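Long-range contacts in polyhedrin (Uranotaenia sapphirina cypovirus, PDB 4ZQX), which assembles into the crystalline occlusion bodies that embed and protect cypovirus particles, and binds ATP: residues V30-P36 / P99-Y105; Q39-F45 / E206-D212; F49-I55 / I174-R180; W112-D118 / S143-F149. One frame throughout, in Å; residues are numbered along the deposited sequence. Where two conformers were deposited one is given.

Contact 1: V30-P36 / P99-Y105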
# COMPACT_ATOMS: atom_id res chain seq x y z
N VAL A 30 6.36 -9.15 -13.58
CA VAL A 30 6.47 -7.92 -14.34
C VAL A 30 5.27 -7.79 -15.25
O VAL A 30 5.00 -8.66 -16.06
CB VAL A 30 7.74 -7.86 -15.19
CG1 VAL A 30 7.76 -6.58 -16.04
CG2 VAL A 30 8.97 -7.92 -14.30
N ILE A 31 4.55 -6.70 -15.08
CA ILE A 31 3.45 -6.37 -15.96
C ILE A 31 3.89 -5.28 -16.89
O ILE A 31 4.44 -4.28 -16.45
CB ILE A 31 2.25 -5.89 -15.14
CG1 ILE A 31 1.84 -7.01 -14.17
CG2 ILE A 31 1.08 -5.50 -16.06
CD1 ILE A 31 0.79 -6.63 -13.20
N VAL A 32 3.68 -5.49 -18.19
CA VAL A 32 4.01 -4.49 -19.19
C VAL A 32 2.76 -4.04 -19.94
O VAL A 32 2.05 -4.87 -20.54
CB VAL A 32 4.99 -5.04 -20.24
CG1 VAL A 32 5.38 -3.96 -21.27
CG2 VAL A 32 6.23 -5.63 -19.55
N ALA A 33 2.51 -2.74 -19.91
CA ALA A 33 1.46 -2.11 -20.71
C ALA A 33 2.11 -1.47 -21.93
O ALA A 33 3.07 -0.73 -21.80
CB ALA A 33 0.72 -1.05 -19.88
N GLU A 34 1.57 -1.74 -23.11
CA GLU A 34 2.06 -1.15 -24.35
C GLU A 34 0.94 -0.29 -24.94
O GLU A 34 -0.22 -0.70 -24.99
CB GLU A 34 2.52 -2.23 -25.35
CG GLU A 34 3.17 -1.64 -26.63
CD GLU A 34 3.82 -2.68 -27.56
OE1 GLU A 34 3.84 -2.42 -28.79
OE2 GLU A 34 4.32 -3.73 -27.10
N TYR A 35 1.29 0.92 -25.38
CA TYR A 35 0.32 1.91 -25.83
C TYR A 35 0.41 2.10 -27.35
O TYR A 35 1.32 1.58 -27.99
CB TYR A 35 0.58 3.22 -25.06
CG TYR A 35 0.50 3.01 -23.57
CD1 TYR A 35 -0.71 3.12 -22.89
CD2 TYR A 35 1.62 2.65 -22.83
CE1 TYR A 35 -0.80 2.92 -21.53
CE2 TYR A 35 1.54 2.45 -21.46
CZ TYR A 35 0.33 2.57 -20.82
OH TYR A 35 0.26 2.37 -19.46
N PRO A 36 -0.56 2.81 -27.94
CA PRO A 36 -0.62 2.89 -29.40
C PRO A 36 0.65 3.38 -30.12
O PRO A 36 0.94 2.83 -31.19
CB PRO A 36 -1.82 3.82 -29.65
CG PRO A 36 -2.71 3.58 -28.49
CD PRO A 36 -1.78 3.34 -27.30
N PRO A 99 -3.86 1.35 -22.67
CA PRO A 99 -3.02 0.32 -23.29
C PRO A 99 -3.75 -0.43 -24.40
O PRO A 99 -4.96 -0.65 -24.29
CB PRO A 99 -2.74 -0.65 -22.13
CG PRO A 99 -3.05 0.13 -20.87
CD PRO A 99 -4.08 1.12 -21.23
N LYS A 100 -3.01 -0.80 -25.44
CA LYS A 100 -3.51 -1.70 -26.47
C LYS A 100 -3.41 -3.14 -26.00
O LYS A 100 -4.26 -3.96 -26.34
CB LYS A 100 -2.66 -1.60 -27.72
CG LYS A 100 -2.93 -0.43 -28.61
CD LYS A 100 -2.30 -0.68 -29.97
CE LYS A 100 -3.25 -1.43 -30.92
NZ LYS A 100 -4.48 -0.65 -31.28
N LYS A 101 -2.34 -3.43 -25.27
CA LYS A 101 -1.99 -4.79 -24.90
C LYS A 101 -1.39 -4.80 -23.50
O LYS A 101 -0.67 -3.88 -23.13
CB LYS A 101 -0.96 -5.32 -25.91
CG LYS A 101 -0.37 -6.67 -25.55
CD LYS A 101 0.43 -7.30 -26.71
CE LYS A 101 1.77 -6.60 -26.92
NZ LYS A 101 2.65 -7.33 -27.89
N LEU A 102 -1.67 -5.86 -22.75
CA LEU A 102 -1.00 -6.12 -21.47
C LEU A 102 -0.31 -7.47 -21.53
O LEU A 102 -0.87 -8.43 -22.06
CB LEU A 102 -1.99 -6.13 -20.32
CG LEU A 102 -2.76 -4.85 -20.05
CD1 LEU A 102 -3.84 -5.08 -19.00
CD2 LEU A 102 -1.81 -3.79 -19.59
N SER A 103 0.91 -7.51 -21.01
CA SER A 103 1.71 -8.72 -20.91
C SER A 103 2.06 -8.94 -19.46
O SER A 103 2.51 -8.02 -18.78
CB SER A 103 3.01 -8.54 -21.70
OG SER A 103 2.74 -8.22 -23.04
N PHE A 104 1.88 -10.18 -19.00
CA PHE A 104 2.14 -10.56 -17.62
C PHE A 104 3.24 -11.61 -17.62
O PHE A 104 3.04 -12.70 -18.13
CB PHE A 104 0.88 -11.16 -16.97
CG PHE A 104 -0.26 -10.19 -16.87
CD1 PHE A 104 -1.09 -9.96 -17.95
CD2 PHE A 104 -0.51 -9.52 -15.69
CE1 PHE A 104 -2.12 -9.07 -17.86
CE2 PHE A 104 -1.54 -8.63 -15.60
CZ PHE A 104 -2.35 -8.40 -16.69
N TYR A 105 4.39 -11.27 -17.03
CA TYR A 105 5.54 -12.16 -16.97
C TYR A 105 5.74 -12.65 -15.54
O TYR A 105 5.92 -11.85 -14.65
CB TYR A 105 6.79 -11.42 -17.47
CG TYR A 105 6.72 -11.15 -18.96
CD1 TYR A 105 6.97 -12.16 -19.87
CD2 TYR A 105 6.37 -9.90 -19.45
CE1 TYR A 105 6.89 -11.94 -21.23
CE2 TYR A 105 6.31 -9.66 -20.81
CZ TYR A 105 6.57 -10.70 -21.70
OH TYR A 105 6.51 -10.52 -23.07
O HOH W 1 2.57 -5.65 -23.35
O HOH W 2 5.25 -5.77 -28.48
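Residues 30-34 and 101-105 run antiparallel, their axes 4.8 Å apart, and their side chains alternate between two faces. On one face Ile31 (m, t) meets the Phe104 ring, CG1 to CD2 3.8 Å, and Leu102, also m, t, swings CD2 to 3.7 Å from Ala33 CB. The small methyl of alanine leaves room for this branch and for the Pro99 ring, on which Tyr35 packs, CE1 to CG 3.6 Å, its hydroxyl bonding to Leu60 O. Phe104 and Leu102 press on Ile174 of the facing sheet. The other face turns more polar. Beta-branched Val30 and Val32, both t, favour extended backbone. The Tyr105 ring, at m, presents its edge to Val32, CE2 to CG2 4.2 Å, while its hydroxyl bonds to Leu230 N, part of the ATP pocket. A water joins Ser103 OG to Val32 O. At the more exposed end, Glu34 extends (t, t) beside Lys101; OE2 and NZ lie 4.0 Å apart, beyond a salt bridge, linked by a water. Glu34 O accepts Lys100 N at 2.8 Å and, weakly, Lys101 N at 3.5 Å. Both lysines oppose one residue: a classic beta bulge ending an antiparallel pair inside the six-stranded sheet.

Contact 2: Q39-F45 / E206-D212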
# COMPACT_ATOMS: atom_id res chain seq x y z
N GLN A 39 5.03 3.10 -26.83
CA GLN A 39 5.64 3.32 -25.53
C GLN A 39 5.15 2.24 -24.58
O GLN A 39 4.12 1.62 -24.82
CB GLN A 39 5.40 4.74 -25.00
CG GLN A 39 3.99 5.12 -24.76
CD GLN A 39 3.30 5.68 -25.99
OE1 GLN A 39 3.13 5.00 -26.99
NE2 GLN A 39 2.86 6.91 -25.90
N CYS A 40 5.93 2.02 -23.51
CA CYS A 40 5.67 0.95 -22.55
C CYS A 40 5.82 1.46 -21.14
O CYS A 40 6.67 2.31 -20.85
CB CYS A 40 6.67 -0.21 -22.72
SG CYS A 40 6.61 -1.06 -24.30
N LYS A 41 4.98 0.91 -20.27
CA LYS A 41 5.09 1.13 -18.84
C LYS A 41 5.22 -0.25 -18.20
O LYS A 41 4.46 -1.15 -18.52
CB LYS A 41 3.84 1.83 -18.33
CG LYS A 41 4.07 2.81 -17.24
CD LYS A 41 2.86 3.73 -17.05
CE LYS A 41 2.82 4.18 -15.61
NZ LYS A 41 1.74 5.15 -15.34
N SER A 42 6.21 -0.43 -17.33
CA SER A 42 6.37 -1.72 -16.64
C SER A 42 6.21 -1.54 -15.14
O SER A 42 6.59 -0.52 -14.59
CB SER A 42 7.71 -2.38 -16.94
OG SER A 42 8.78 -1.60 -16.44
N PHE A 43 5.64 -2.56 -14.51
CA PHE A 43 5.37 -2.58 -13.08
C PHE A 43 5.95 -3.87 -12.55
O PHE A 43 5.61 -4.95 -13.05
CB PHE A 43 3.86 -2.59 -12.80
CG PHE A 43 3.09 -1.44 -13.45
CD1 PHE A 43 2.67 -1.54 -14.77
CD2 PHE A 43 2.78 -0.29 -12.74
CE1 PHE A 43 1.95 -0.49 -15.38
CE2 PHE A 43 2.06 0.76 -13.34
CZ PHE A 43 1.66 0.65 -14.66
N HIS A 44 6.82 -3.78 -11.55
CA HIS A 44 7.44 -4.96 -10.95
C HIS A 44 6.99 -5.19 -9.51
O HIS A 44 7.03 -4.27 -8.69
CB HIS A 44 8.96 -4.86 -10.96
CG HIS A 44 9.62 -5.97 -10.20
ND1 HIS A 44 10.12 -5.81 -8.93
CD2 HIS A 44 9.79 -7.28 -10.51
CE1 HIS A 44 10.59 -6.97 -8.50
NE2 HIS A 44 10.40 -7.87 -9.44
N PHE A 45 6.60 -6.44 -9.21
CA PHE A 45 6.20 -6.85 -7.86
C PHE A 45 6.93 -8.14 -7.54
O PHE A 45 7.19 -8.94 -8.43
CB PHE A 45 4.70 -7.16 -7.77
CG PHE A 45 3.81 -6.01 -8.14
CD1 PHE A 45 3.47 -5.79 -9.46
CD2 PHE A 45 3.29 -5.17 -7.16
CE1 PHE A 45 2.64 -4.73 -9.81
CE2 PHE A 45 2.47 -4.10 -7.51
CZ PHE A 45 2.13 -3.89 -8.83
N GLU A 206 7.93 -2.02 -4.70
CA GLU A 206 7.50 -2.02 -6.10
C GLU A 206 8.41 -1.12 -6.93
O GLU A 206 9.13 -0.27 -6.39
CB GLU A 206 6.05 -1.51 -6.18
CG GLU A 206 5.35 -1.61 -7.56
CD GLU A 206 5.47 -0.36 -8.43
OE1 GLU A 206 5.28 -0.50 -9.66
OE2 GLU A 206 5.72 0.75 -7.91
N CYS A 207 8.38 -1.29 -8.25
CA CYS A 207 9.08 -0.37 -9.14
C CYS A 207 8.35 -0.21 -10.46
O CYS A 207 8.03 -1.19 -11.13
CB CYS A 207 10.52 -0.83 -9.39
SG CYS A 207 11.48 0.34 -10.40
N THR A 208 8.08 1.05 -10.82
CA THR A 208 7.41 1.42 -12.06
C THR A 208 8.42 2.10 -12.95
O THR A 208 9.16 2.98 -12.50
CB THR A 208 6.25 2.41 -11.79
OG1 THR A 208 5.30 1.82 -10.91
CG2 THR A 208 5.56 2.83 -13.10
N GLN A 209 8.45 1.70 -14.23
CA GLN A 209 9.34 2.34 -15.20
C GLN A 209 8.59 2.68 -16.47
O GLN A 209 7.62 2.01 -16.84
CB GLN A 209 10.53 1.43 -15.52
CG GLN A 209 11.52 1.29 -14.37
CD GLN A 209 12.58 0.22 -14.64
OE1 GLN A 209 12.26 -0.95 -14.82
NE2 GLN A 209 13.84 0.63 -14.70
N TRP A 210 9.07 3.73 -17.13
CA TRP A 210 8.50 4.24 -18.38
C TRP A 210 9.53 4.09 -19.48
O TRP A 210 10.70 4.40 -19.27
CB TRP A 210 8.20 5.73 -18.25
CG TRP A 210 7.08 6.09 -17.32
CD1 TRP A 210 5.82 6.45 -17.68
CD2 TRP A 210 7.13 6.15 -15.90
NE1 TRP A 210 5.07 6.72 -16.57
CE2 TRP A 210 5.85 6.55 -15.46
CE3 TRP A 210 8.12 5.91 -14.95
CZ2 TRP A 210 5.54 6.71 -14.11
CZ3 TRP A 210 7.81 6.07 -13.60
CH2 TRP A 210 6.52 6.47 -13.20
N PHE A 211 9.11 3.62 -20.65
CA PHE A 211 10.00 3.50 -21.81
C PHE A 211 9.30 4.04 -23.05
O PHE A 211 8.08 3.90 -23.21
CB PHE A 211 10.38 2.03 -22.03
CG PHE A 211 11.02 1.38 -20.85
CD1 PHE A 211 12.39 1.46 -20.65
CD2 PHE A 211 10.26 0.69 -19.93
CE1 PHE A 211 12.99 0.85 -19.54
CE2 PHE A 211 10.86 0.09 -18.82
CZ PHE A 211 12.22 0.17 -18.63
N ASP A 212 10.06 4.66 -23.95
CA ASP A 212 9.46 5.24 -25.15
C ASP A 212 9.18 4.21 -26.23
O ASP A 212 8.35 4.44 -27.11
CB ASP A 212 10.32 6.38 -25.71
CG ASP A 212 10.19 7.63 -24.90
OD1 ASP A 212 9.08 8.16 -24.85
OD2 ASP A 212 11.16 8.07 -24.28
O HOH W 3 9.27 -2.16 -13.76
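This is an antiparallel strand pairing at the border of the six-stranded sheet: residues 40-45 belong to an inner strand, 207-211 to one of its two outermost strands within the chain. Six backbone hydrogen bonds hold them, including Ser42 N to Gln209 O and Gln209 N to Ser42 O, both 2.9 Å; Cys207 N to His44 O at 3.3 Å is weak. Lys41, Phe43, Thr208 and Trp210 share one face. There the aliphatic part of Lys41 crosses the indole in a CH-pi contact, CG 4.2 Å from the centroid of the Trp210 five-membered ring, so a long lysine can stay buried while its NZ bonds to Glu59 O and forms a salt bridge with Asp63, which also accepts from Trp210 NE1. Thr208 OG1 donates to Glu206 OE1 at 2.6 Å, steadying a glutamate whose CG lies over the face of the Phe45 ring and whose OE2 pairs with Lys56 of the second subunit. On the reverse face, Ser42 is small enough to admit the Phe211 ring edge, OG to CE2 3.6 Å, and a water ties Ser42 OG to Cys207 O. Helix 214-225 packs here against Phe211, Ser42 and Gln209, while Gln209 NE2 bonds Asn80 of the second subunit. The arrangement is a sheet-edge strand covered partly by its own helix and partly by a neighbouring subunit.

Contact 3: F49-I55 / I174-R180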
# COMPACT_ATOMS: atom_id res chain seq x y z
N PHE A 49 5.81 -15.57 -0.93
CA PHE A 49 4.65 -16.36 -0.51
C PHE A 49 3.38 -16.07 -1.31
O PHE A 49 2.70 -16.98 -1.79
CB PHE A 49 4.42 -16.13 0.99
CG PHE A 49 5.65 -16.38 1.81
CD1 PHE A 49 6.16 -17.66 1.93
CD2 PHE A 49 6.33 -15.34 2.42
CE1 PHE A 49 7.30 -17.91 2.66
CE2 PHE A 49 7.47 -15.58 3.16
CZ PHE A 49 7.96 -16.86 3.28
N VAL A 50 3.05 -14.79 -1.45
CA VAL A 50 1.95 -14.37 -2.32
C VAL A 50 2.30 -13.03 -2.94
O VAL A 50 2.47 -12.05 -2.21
CB VAL A 50 0.61 -14.18 -1.55
CG1 VAL A 50 -0.50 -14.02 -2.55
CG2 VAL A 50 0.33 -15.33 -0.62
N ILE A 51 2.43 -12.97 -4.26
CA ILE A 51 2.57 -11.68 -4.93
C ILE A 51 1.17 -11.10 -5.06
O ILE A 51 0.25 -11.79 -5.50
CB ILE A 51 3.17 -11.75 -6.35
CG1 ILE A 51 4.49 -12.52 -6.37
CG2 ILE A 51 3.34 -10.31 -6.91
CD1 ILE A 51 5.08 -12.66 -7.76
N LYS A 52 1.01 -9.83 -4.68
CA LYS A 52 -0.25 -9.11 -4.87
C LYS A 52 0.01 -7.91 -5.76
O LYS A 52 0.50 -6.88 -5.31
CB LYS A 52 -0.81 -8.70 -3.51
CG LYS A 52 -1.17 -9.91 -2.67
CD LYS A 52 -1.66 -9.56 -1.31
CE LYS A 52 -1.95 -10.86 -0.54
NZ LYS A 52 -2.60 -10.69 0.77
N GLY A 53 -0.27 -8.07 -7.06
CA GLY A 53 -0.03 -7.04 -8.05
C GLY A 53 -1.33 -6.28 -8.29
O GLY A 53 -2.21 -6.77 -8.98
N VAL A 54 -1.44 -5.11 -7.67
CA VAL A 54 -2.70 -4.36 -7.66
C VAL A 54 -2.43 -3.01 -8.28
O VAL A 54 -1.62 -2.25 -7.75
CB VAL A 54 -3.22 -4.16 -6.21
CG1 VAL A 54 -4.52 -3.35 -6.21
CG2 VAL A 54 -3.40 -5.52 -5.53
N ILE A 55 -3.12 -2.73 -9.39
CA ILE A 55 -2.90 -1.52 -10.15
C ILE A 55 -4.23 -0.80 -10.40
O ILE A 55 -5.17 -1.39 -10.94
CB ILE A 55 -2.22 -1.81 -11.51
CG1 ILE A 55 -0.91 -2.59 -11.30
CG2 ILE A 55 -1.94 -0.51 -12.26
CD1 ILE A 55 -0.19 -3.00 -12.57
N ILE A 174 -6.32 -3.74 -12.38
CA ILE A 174 -5.73 -5.07 -12.37
C ILE A 174 -5.54 -5.61 -10.97
O ILE A 174 -5.08 -4.90 -10.07
CB ILE A 174 -4.33 -5.06 -13.04
CG1 ILE A 174 -4.42 -4.62 -14.50
CG2 ILE A 174 -3.69 -6.44 -12.96
CD1 ILE A 174 -3.05 -4.49 -15.17
N ALA A 175 -5.90 -6.87 -10.79
CA ALA A 175 -5.56 -7.60 -9.56
C ALA A 175 -4.97 -8.95 -9.91
O ALA A 175 -5.65 -9.80 -10.50
CB ALA A 175 -6.79 -7.78 -8.69
N VAL A 176 -3.71 -9.13 -9.56
CA VAL A 176 -2.98 -10.36 -9.81
C VAL A 176 -2.60 -10.95 -8.46
O VAL A 176 -2.03 -10.25 -7.62
CB VAL A 176 -1.70 -10.10 -10.63
CG1 VAL A 176 -0.95 -11.40 -10.92
CG2 VAL A 176 -2.06 -9.44 -11.92
N ILE A 177 -2.95 -12.21 -8.25
CA ILE A 177 -2.60 -12.92 -7.03
C ILE A 177 -1.77 -14.13 -7.43
O ILE A 177 -2.26 -14.96 -8.18
CB ILE A 177 -3.86 -13.39 -6.29
CG1 ILE A 177 -4.73 -12.18 -5.93
CG2 ILE A 177 -3.49 -14.14 -5.00
CD1 ILE A 177 -6.11 -12.53 -5.41
N VAL A 178 -0.54 -14.22 -6.93
CA VAL A 178 0.39 -15.28 -7.34
C VAL A 178 0.89 -16.04 -6.12
O VAL A 178 1.81 -15.59 -5.43
CB VAL A 178 1.62 -14.70 -8.04
CG1 VAL A 178 2.50 -15.82 -8.56
CG2 VAL A 178 1.20 -13.80 -9.17
N PRO A 179 0.28 -17.21 -5.83
CA PRO A 179 0.68 -17.98 -4.65
C PRO A 179 1.87 -18.90 -4.92
O PRO A 179 2.08 -19.34 -6.06
CB PRO A 179 -0.57 -18.83 -4.33
CG PRO A 179 -1.53 -18.58 -5.41
CD PRO A 179 -0.86 -17.85 -6.51
N ARG A 180 2.65 -19.15 -3.87
CA ARG A 180 3.77 -20.06 -3.94
C ARG A 180 3.35 -21.54 -4.14
O ARG A 180 2.39 -22.01 -3.54
CB ARG A 180 4.58 -19.96 -2.65
CG ARG A 180 5.90 -20.70 -2.74
CD ARG A 180 6.77 -20.54 -1.50
NE ARG A 180 8.12 -21.02 -1.77
CZ ARG A 180 9.10 -20.29 -2.33
NH1 ARG A 180 8.93 -19.01 -2.67
NH2 ARG A 180 10.28 -20.85 -2.53
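Ile51 and Val178 sit side by side at the apolar centre, CB to CB 3.7 Å, with Ile55 and Ile174 continuing the same face, CD1 to CD1 4.1 Å. Beta-branched residues suit extended strands, and here they supply the bulk that meets Leu29, Phe43, Phe45 and Phe104 of the larger sheet. Gly53 interrupts the row opposite Val176; lacking a side chain, it lets the Phe45 ring approach, CE2 to Gly53 CA 3.9 Å. Seven backbone hydrogen bonds join the two segments, among them Gly53 N to Val176 O and Val176 N to Gly53 O, each 2.9 Å. On the opposite face Val50 CG1 touches Ile177 CG2 at 3.9 Å, and Lys52 extends its chain so that NZ bonds to Leu201 O and Ile198 O of the third subunit. At the end of the pairing, Arg180 N donates to Phe49 O, 3.0 Å, while its guanidinium reaches Pro48 O and Ala25 O. Two antiparallel strands of a three-stranded sheet, packed face to face on a six-stranded one, form part of the smaller layer of a beta sandwich.

Contact 4: W112-D118 / S143-F149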
# COMPACT_ATOMS: atom_id res chain seq x y z
N TRP A 112 1.07 -22.71 -10.44
CA TRP A 112 0.40 -22.41 -11.70
C TRP A 112 -1.07 -22.81 -11.71
O TRP A 112 -1.84 -22.32 -12.53
CB TRP A 112 1.14 -23.07 -12.88
CG TRP A 112 2.59 -22.73 -12.90
CD1 TRP A 112 3.63 -23.55 -12.59
CD2 TRP A 112 3.17 -21.46 -13.23
NE1 TRP A 112 4.82 -22.88 -12.71
CE2 TRP A 112 4.57 -21.59 -13.10
CE3 TRP A 112 2.64 -20.23 -13.62
CZ2 TRP A 112 5.45 -20.54 -13.35
CZ3 TRP A 112 3.52 -19.18 -13.87
CH2 TRP A 112 4.92 -19.35 -13.75
N ASN A 113 -1.47 -23.71 -10.80
CA ASN A 113 -2.88 -24.05 -10.69
C ASN A 113 -3.74 -22.91 -10.13
O ASN A 113 -4.95 -22.85 -10.36
CB ASN A 113 -3.05 -25.26 -9.78
CG ASN A 113 -2.73 -26.56 -10.48
OD1 ASN A 113 -1.57 -26.97 -10.57
ND2 ASN A 113 -3.77 -27.24 -10.97
N LYS A 114 -3.11 -22.02 -9.36
CA LYS A 114 -3.87 -21.07 -8.55
C LYS A 114 -3.54 -19.60 -8.83
O LYS A 114 -4.17 -18.70 -8.26
CB LYS A 114 -3.69 -21.35 -7.05
CG LYS A 114 -4.29 -22.70 -6.56
CD LYS A 114 -5.77 -22.91 -6.91
CE LYS A 114 -6.69 -21.86 -6.32
NZ LYS A 114 -6.98 -22.06 -4.87
N ALA A 115 -2.54 -19.35 -9.67
CA ALA A 115 -2.23 -17.97 -10.03
C ALA A 115 -3.45 -17.37 -10.73
O ALA A 115 -4.01 -17.99 -11.64
CB ALA A 115 -1.01 -17.91 -10.92
N SER A 116 -3.88 -16.19 -10.29
CA SER A 116 -5.06 -15.56 -10.89
C SER A 116 -4.77 -14.15 -11.38
O SER A 116 -4.11 -13.38 -10.71
CB SER A 116 -6.23 -15.56 -9.90
OG SER A 116 -5.92 -14.83 -8.73
N ILE A 117 -5.28 -13.85 -12.57
CA ILE A 117 -5.13 -12.53 -13.17
C ILE A 117 -6.53 -12.04 -13.46
O ILE A 117 -7.24 -12.61 -14.29
CB ILE A 117 -4.30 -12.58 -14.47
CG1 ILE A 117 -2.90 -13.14 -14.17
CG2 ILE A 117 -4.20 -11.20 -15.11
CD1 ILE A 117 -2.09 -13.45 -15.43
N ASP A 118 -6.94 -10.99 -12.76
CA ASP A 118 -8.30 -10.49 -12.84
C ASP A 118 -8.27 -9.07 -13.41
O ASP A 118 -7.72 -8.16 -12.79
CB ASP A 118 -8.91 -10.53 -11.43
CG ASP A 118 -10.38 -10.16 -11.38
OD1 ASP A 118 -11.06 -10.11 -12.43
OD2 ASP A 118 -10.87 -9.94 -10.24
N SER A 143 -10.35 -16.12 -13.96
CA SER A 143 -9.08 -15.47 -13.68
C SER A 143 -7.93 -16.47 -13.51
O SER A 143 -6.76 -16.10 -13.60
CB SER A 143 -9.18 -14.58 -12.43
OG SER A 143 -9.38 -15.35 -11.26
N TYR A 144 -8.25 -17.74 -13.27
CA TYR A 144 -7.23 -18.77 -13.11
C TYR A 144 -6.84 -19.28 -14.49
O TYR A 144 -7.63 -19.93 -15.15
CB TYR A 144 -7.76 -19.95 -12.28
CG TYR A 144 -8.14 -19.59 -10.87
CD1 TYR A 144 -7.17 -19.41 -9.89
CD2 TYR A 144 -9.46 -19.44 -10.51
CE1 TYR A 144 -7.51 -19.09 -8.60
CE2 TYR A 144 -9.82 -19.11 -9.21
CZ TYR A 144 -8.84 -18.92 -8.28
OH TYR A 144 -9.19 -18.60 -6.99
N LYS A 145 -5.64 -18.95 -14.94
CA LYS A 145 -5.29 -19.23 -16.34
C LYS A 145 -4.77 -20.65 -16.55
O LYS A 145 -5.01 -21.25 -17.60
CB LYS A 145 -4.28 -18.19 -16.86
CG LYS A 145 -4.72 -16.74 -16.71
CD LYS A 145 -6.14 -16.50 -17.22
CE LYS A 145 -6.58 -15.08 -17.05
NZ LYS A 145 -7.96 -14.92 -17.58
N ARG A 146 -4.07 -21.18 -15.54
CA ARG A 146 -3.56 -22.56 -15.59
C ARG A 146 -2.82 -22.87 -16.91
O ARG A 146 -1.80 -22.25 -17.19
CB ARG A 146 -4.66 -23.57 -15.24
CG ARG A 146 -5.36 -23.25 -13.92
CD ARG A 146 -6.20 -24.42 -13.43
NE ARG A 146 -7.28 -23.93 -12.57
CZ ARG A 146 -8.45 -23.51 -13.04
NH1 ARG A 146 -8.71 -23.55 -14.35
NH2 ARG A 146 -9.37 -23.05 -12.21
N ASN A 147 -3.32 -23.82 -17.71
CA ASN A 147 -2.60 -24.19 -18.93
C ASN A 147 -2.73 -23.19 -20.09
O ASN A 147 -2.18 -23.41 -21.17
CB ASN A 147 -2.96 -25.62 -19.37
CG ASN A 147 -2.28 -26.65 -18.52
OD1 ASN A 147 -1.09 -26.94 -18.71
ND2 ASN A 147 -3.00 -27.17 -17.55
N LYS A 148 -3.42 -22.09 -19.85
CA LYS A 148 -3.48 -21.00 -20.81
C LYS A 148 -2.28 -20.04 -20.66
O LYS A 148 -2.09 -19.15 -21.49
CB LYS A 148 -4.81 -20.26 -20.71
CG LYS A 148 -5.99 -21.10 -21.19
CD LYS A 148 -7.33 -20.43 -20.99
CE LYS A 148 -8.42 -21.25 -21.69
NZ LYS A 148 -9.78 -20.81 -21.32
N PHE A 149 -1.46 -20.23 -19.62
CA PHE A 149 -0.15 -19.58 -19.57
C PHE A 149 0.72 -20.10 -20.71
O PHE A 149 0.65 -21.27 -21.07
CB PHE A 149 0.58 -19.82 -18.23
CG PHE A 149 0.07 -18.98 -17.09
CD1 PHE A 149 0.26 -17.61 -17.08
CD2 PHE A 149 -0.54 -19.57 -16.01
CE1 PHE A 149 -0.20 -16.83 -16.03
CE2 PHE A 149 -1.01 -18.82 -14.95
CZ PHE A 149 -0.82 -17.44 -14.95
O HOH W 4 -3.68 -20.21 -12.89
O HOH W 5 -8.93 -12.34 -16.60
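Trp112 opens the segment by directing the edge of its indole at the face of Phe149, a T-shaped pair with the six-membered ring and the phenyl ring centred 5.5 Å apart and their planes at 69°; Lys161 adds a cation-pi contact to the indole. The Trp112 carbonyl joins the first of two water bridges: one water donates to Trp112 O at 2.8 Å and Ala115 O at 2.6 Å, and accepts from Arg146 N at 2.8 Å, filling a gap between two turning backbones. The curled Lys114 brings CE to 3.7 Å from Tyr144 CE1, and its carbonyl O meets the edge of the same ring, 3.4 Å from Tyr144 CE1. The small methyl of Ala115 packs against the Phe149 ring, CB to CZ 4.1 Å. With Ser116 the strand begins; Ser116 and Asp118 bond through their backbones to strand 173-179, so the amide of Ile117 between them faces the other way and donates to Ser143 O, 2.9 Å. The Ile117 side chain enters the interior, CD1 3.9 Å from Phe149 CE1, and the second water connects Ile117 O with Lys145 NZ, which also bonds to Cys142 O. Asp118 finishes the segment, its carboxylate paired with Arg120. Here a loop covers the outer edge of the three-stranded sheet through the Ile117-Ser143 hydrogen bond, bridging waters and an edge-to-face aromatic pair, the Trp112 side chain lying about 9 Å from the bound ATP.

From the N terminus, residues 30-36, 39-45 and 49-55 open contacts 1, 2 and 3 in turn. Contact 1 closes first, at 99-105, and so crosses contacts 2 and 3. Contact 4 follows in series, opening at 112-118 and closing at 143-149, entirely within the loop of contact 3, which ends at 174-180; contact 2 encloses both by closing last, at 206-212. Contacts 1 and 2 share the six-stranded sheet through adjoining strands 27-34 and 40-47, while contacts 3 and 4 meet along strands 173-179 and 116-120. The two sheets touch through Phe104 with Val176 and Ile117, and Phe45 with Ile51; contacts 2 and 4 stay about 11 Å apart between nearest atoms.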